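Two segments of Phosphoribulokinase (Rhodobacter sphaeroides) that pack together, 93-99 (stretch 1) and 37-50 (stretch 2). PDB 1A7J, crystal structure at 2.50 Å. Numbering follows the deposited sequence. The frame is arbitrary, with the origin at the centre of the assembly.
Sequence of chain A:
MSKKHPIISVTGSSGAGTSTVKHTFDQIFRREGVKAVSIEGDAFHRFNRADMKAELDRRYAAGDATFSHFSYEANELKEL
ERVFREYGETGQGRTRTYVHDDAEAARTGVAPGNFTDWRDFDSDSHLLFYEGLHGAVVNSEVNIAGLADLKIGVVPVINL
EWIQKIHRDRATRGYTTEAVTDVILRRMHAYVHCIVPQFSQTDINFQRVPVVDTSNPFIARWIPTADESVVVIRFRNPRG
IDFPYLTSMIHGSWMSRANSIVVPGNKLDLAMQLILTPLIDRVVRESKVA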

# COMPACT_ATOMS: atom_id res chain seq x y z
N GLY A 93 14.14 14.77 -2.59
CA GLY A 93 12.76 15.13 -2.32
C GLY A 93 12.52 15.22 -0.82
O GLY A 93 13.46 15.23 -0.03
N ARG A 94 11.25 15.24 -0.43
CA ARG A 94 10.91 15.40 0.97
C ARG A 94 10.02 14.26 1.43
O ARG A 94 9.53 13.50 0.60
CB ARG A 94 10.18 16.73 1.18
CG ARG A 94 10.74 17.90 0.37
CD ARG A 94 9.65 18.58 -0.44
NE ARG A 94 8.60 19.12 0.42
CZ ARG A 94 7.72 20.05 0.05
NH1 ARG A 94 7.75 20.56 -1.18
NH2 ARG A 94 6.79 20.47 0.91
N THR A 95 9.88 14.11 2.75
CA THR A 95 8.87 13.24 3.35
C THR A 95 8.52 13.68 4.76
O THR A 95 9.31 14.35 5.41
CB THR A 95 9.32 11.79 3.45
OG1 THR A 95 9.95 11.40 2.22
CG2 THR A 95 8.14 10.89 3.69
N ARG A 96 7.31 13.37 5.19
CA ARG A 96 6.91 13.51 6.58
C ARG A 96 6.96 12.15 7.26
O ARG A 96 7.23 11.12 6.63
CB ARG A 96 5.48 14.01 6.67
CG ARG A 96 5.32 15.43 7.16
CD ARG A 96 4.43 16.22 6.20
NE ARG A 96 3.14 15.60 5.95
CZ ARG A 96 2.08 16.26 5.51
NH1 ARG A 96 2.13 17.59 5.41
NH2 ARG A 96 0.95 15.63 5.25
N THR A 97 6.66 12.16 8.55
CA THR A 97 6.16 10.98 9.23
C THR A 97 4.91 11.39 9.96
O THR A 97 4.68 12.57 10.26
CB THR A 97 7.17 10.40 10.23
OG1 THR A 97 7.44 11.35 11.26
CG2 THR A 97 8.45 10.04 9.55
N TYR A 98 4.05 10.41 10.16
CA TYR A 98 2.83 10.63 10.88
C TYR A 98 2.56 9.33 11.67
O TYR A 98 3.36 8.99 12.54
CB TYR A 98 1.72 10.99 9.89
CG TYR A 98 0.34 11.14 10.49
CD1 TYR A 98 0.07 12.10 11.45
CD2 TYR A 98 -0.69 10.27 10.12
CE1 TYR A 98 -1.19 12.18 12.04
CE2 TYR A 98 -1.95 10.34 10.70
CZ TYR A 98 -2.19 11.29 11.66
OH TYR A 98 -3.42 11.30 12.27
N VAL A 99 1.63 8.51 11.17
CA VAL A 99 1.01 7.38 11.92
C VAL A 99 1.51 7.03 13.34
O VAL A 99 2.66 6.62 13.54
CB VAL A 99 0.98 6.11 11.04
CG1 VAL A 99 2.39 5.74 10.58
CG2 VAL A 99 0.31 4.97 11.82
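Stretch 2, residues 37-50: VSIEGDAFHRFNRA

An arginine that reaches for backbone carbonyls can fasten one loop to another without any acidic partner, and the contact between residues 93-99 and 37-50 of phosphoribulokinase is a compact example. Arg96 points its CA-to-CB bond toward the second stretch and offers its guanidinium to two main-chain oxygens: Arg96 NE lies 2.7 Å from Ala43 O and Arg96 NH2 lies 2.8 Å from His45 O. Both are hydrogen bonds, but weak ones, with N-H...acceptor angles of 117°; short distances alone do not make for good alignment. His45 O approaches the guanidinium at its edge, although the position of this oxygen is less certain than most.

Both acceptors lie at or just after a turn in stretch 2. It runs as a strand through Glu40, turns through a 3-10 segment at 41-43, continues as a loop and enters a helix at Arg49. The turn is held by Ala43 N to Glu40 O at 2.8 Å and His45 N to Asp42 O at 3.1 Å. Stretch 1 is more extended. Thr95 CA lies 6.3 Å from Ile39 CA, and Arg96 CA lies 4.8 Å from Ala43 CA, so between these pairs the two chains advance in the same sense, stretch 2 covering four residues while stretch 1 covers one. Arg96 CB and Ala43 CB are only 3.5 Å apart.

Packing spreads from this point in both directions along stretch 1. Thr95 OG1 is 3.5 Å from Ile39 CG1, while Thr95 CG2 rests 4.1 Å from Ala43 CB and 4.2 Å from Phe44 CE1. Beyond Arg96, Tyr98 has the largest covered area of the contact. Its ring meets Asp42 CB edge-on, 3.9 Å from Tyr98 CD2, and Tyr98 OH extends to 4.2 Å from Arg49 CB. At the outer margin, the poorly ordered Val99 places CG1 3.3 Å from both Glu40 OE2 and Asp42 OD2.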

# COMPACT_ATOMS: atom_id res chain seq x y z
N VAL A 37 15.81 5.00 0.41
CA VAL A 37 14.96 5.94 1.10
C VAL A 37 13.50 5.51 0.98
O VAL A 37 13.14 4.81 0.05
CB VAL A 37 15.10 7.38 0.55
CG1 VAL A 37 16.54 7.84 0.66
CG2 VAL A 37 14.63 7.44 -0.89
N SER A 38 12.66 5.94 1.90
CA SER A 38 11.29 5.47 1.88
C SER A 38 10.29 6.55 2.26
O SER A 38 10.67 7.62 2.73
CB SER A 38 11.15 4.26 2.80
OG SER A 38 11.27 4.62 4.17
N ILE A 39 9.05 6.33 1.83
CA ILE A 39 7.91 7.18 2.12
C ILE A 39 6.82 6.29 2.72
O ILE A 39 6.53 5.22 2.18
CB ILE A 39 7.38 7.84 0.83
CG1 ILE A 39 8.37 8.89 0.31
CG2 ILE A 39 6.03 8.49 1.08
CD1 ILE A 39 7.89 9.57 -0.96
N GLU A 40 6.41 6.62 3.94
CA GLU A 40 5.19 6.11 4.56
C GLU A 40 3.98 6.88 4.02
O GLU A 40 3.88 8.10 4.21
CB GLU A 40 5.25 6.31 6.07
CG GLU A 40 5.91 5.20 6.85
CD GLU A 40 5.43 5.18 8.29
OE1 GLU A 40 5.79 6.11 9.05
OE2 GLU A 40 4.60 4.31 8.62
N GLY A 41 3.00 6.16 3.48
CA GLY A 41 1.90 6.79 2.79
C GLY A 41 1.08 7.71 3.67
O GLY A 41 0.40 8.59 3.17
N ASP A 42 1.17 7.54 4.98
CA ASP A 42 0.43 8.40 5.91
C ASP A 42 0.95 9.82 5.81
O ASP A 42 0.19 10.78 5.94
CB ASP A 42 0.59 7.91 7.35
CG ASP A 42 0.06 6.51 7.54
OD1 ASP A 42 -1.17 6.34 7.59
OD2 ASP A 42 0.89 5.58 7.66
N ALA A 43 2.23 9.96 5.52
CA ALA A 43 2.87 11.24 5.48
C ALA A 43 2.25 12.23 4.50
O ALA A 43 2.66 13.39 4.45
CB ALA A 43 4.30 11.06 5.17
N PHE A 44 1.36 11.77 3.63
CA PHE A 44 0.76 12.67 2.63
C PHE A 44 -0.75 12.77 2.71
O PHE A 44 -1.41 13.01 1.70
CB PHE A 44 1.17 12.28 1.22
CG PHE A 44 2.60 12.51 0.93
CD1 PHE A 44 3.57 11.65 1.42
CD2 PHE A 44 2.99 13.58 0.15
CE1 PHE A 44 4.90 11.84 1.15
CE2 PHE A 44 4.33 13.79 -0.13
CZ PHE A 44 5.28 12.91 0.37
N HIS A 45 -1.29 12.57 3.91
CA HIS A 45 -2.66 12.97 4.20
C HIS A 45 -2.70 14.47 4.29
O HIS A 45 -1.81 15.07 4.88
CB HIS A 45 -3.12 12.37 5.52
CG HIS A 45 -3.42 10.91 5.46
ND1 HIS A 45 -3.55 10.14 6.59
CD2 HIS A 45 -3.60 10.08 4.41
CE1 HIS A 45 -3.80 8.89 6.25
NE2 HIS A 45 -3.84 8.82 4.93
N ARG A 46 -3.72 15.08 3.72
CA ARG A 46 -3.88 16.53 3.79
C ARG A 46 -4.05 17.04 5.23
O ARG A 46 -3.53 18.10 5.59
CB ARG A 46 -5.06 16.96 2.92
CG ARG A 46 -5.02 18.42 2.48
CD ARG A 46 -5.42 18.58 1.02
NE ARG A 46 -4.32 19.07 0.17
CZ ARG A 46 -4.19 18.80 -1.12
NH1 ARG A 46 -5.02 17.93 -1.70
NH2 ARG A 46 -3.21 19.34 -1.83
N PHE A 47 -4.76 16.27 6.05
CA PHE A 47 -5.17 16.77 7.37
C PHE A 47 -4.63 15.93 8.49
O PHE A 47 -4.56 14.70 8.39
CB PHE A 47 -6.69 16.83 7.47
CG PHE A 47 -7.35 17.64 6.40
CD1 PHE A 47 -7.07 19.00 6.27
CD2 PHE A 47 -8.25 17.05 5.51
CE1 PHE A 47 -7.67 19.76 5.29
CE2 PHE A 47 -8.86 17.80 4.52
CZ PHE A 47 -8.57 19.16 4.41
N ASN A 48 -4.19 16.62 9.54
CA ASN A 48 -3.99 16.02 10.86
C ASN A 48 -5.34 15.63 11.43
O ASN A 48 -6.38 16.06 10.91
CB ASN A 48 -3.31 17.03 11.80
CG ASN A 48 -4.03 18.37 11.86
OD1 ASN A 48 -4.19 19.05 10.84
ND2 ASN A 48 -4.48 18.75 13.04
N ARG A 49 -5.33 14.89 12.53
CA ARG A 49 -6.55 14.31 13.08
C ARG A 49 -7.68 15.34 13.27
O ARG A 49 -8.76 15.20 12.68
CB ARG A 49 -6.25 13.57 14.39
CG ARG A 49 -7.16 12.37 14.71
CD ARG A 49 -6.82 11.70 16.06
NE ARG A 49 -5.98 10.51 15.90
CZ ARG A 49 -5.19 10.00 16.84
NH1 ARG A 49 -5.10 10.56 18.04
NH2 ARG A 49 -4.47 8.92 16.58
N ALA A 50 -7.40 16.45 13.95
CA ALA A 50 -8.45 17.41 14.28
C ALA A 50 -9.06 17.98 13.02
O ALA A 50 -10.27 17.94 12.84
CB ALA A 50 -7.91 18.52 15.13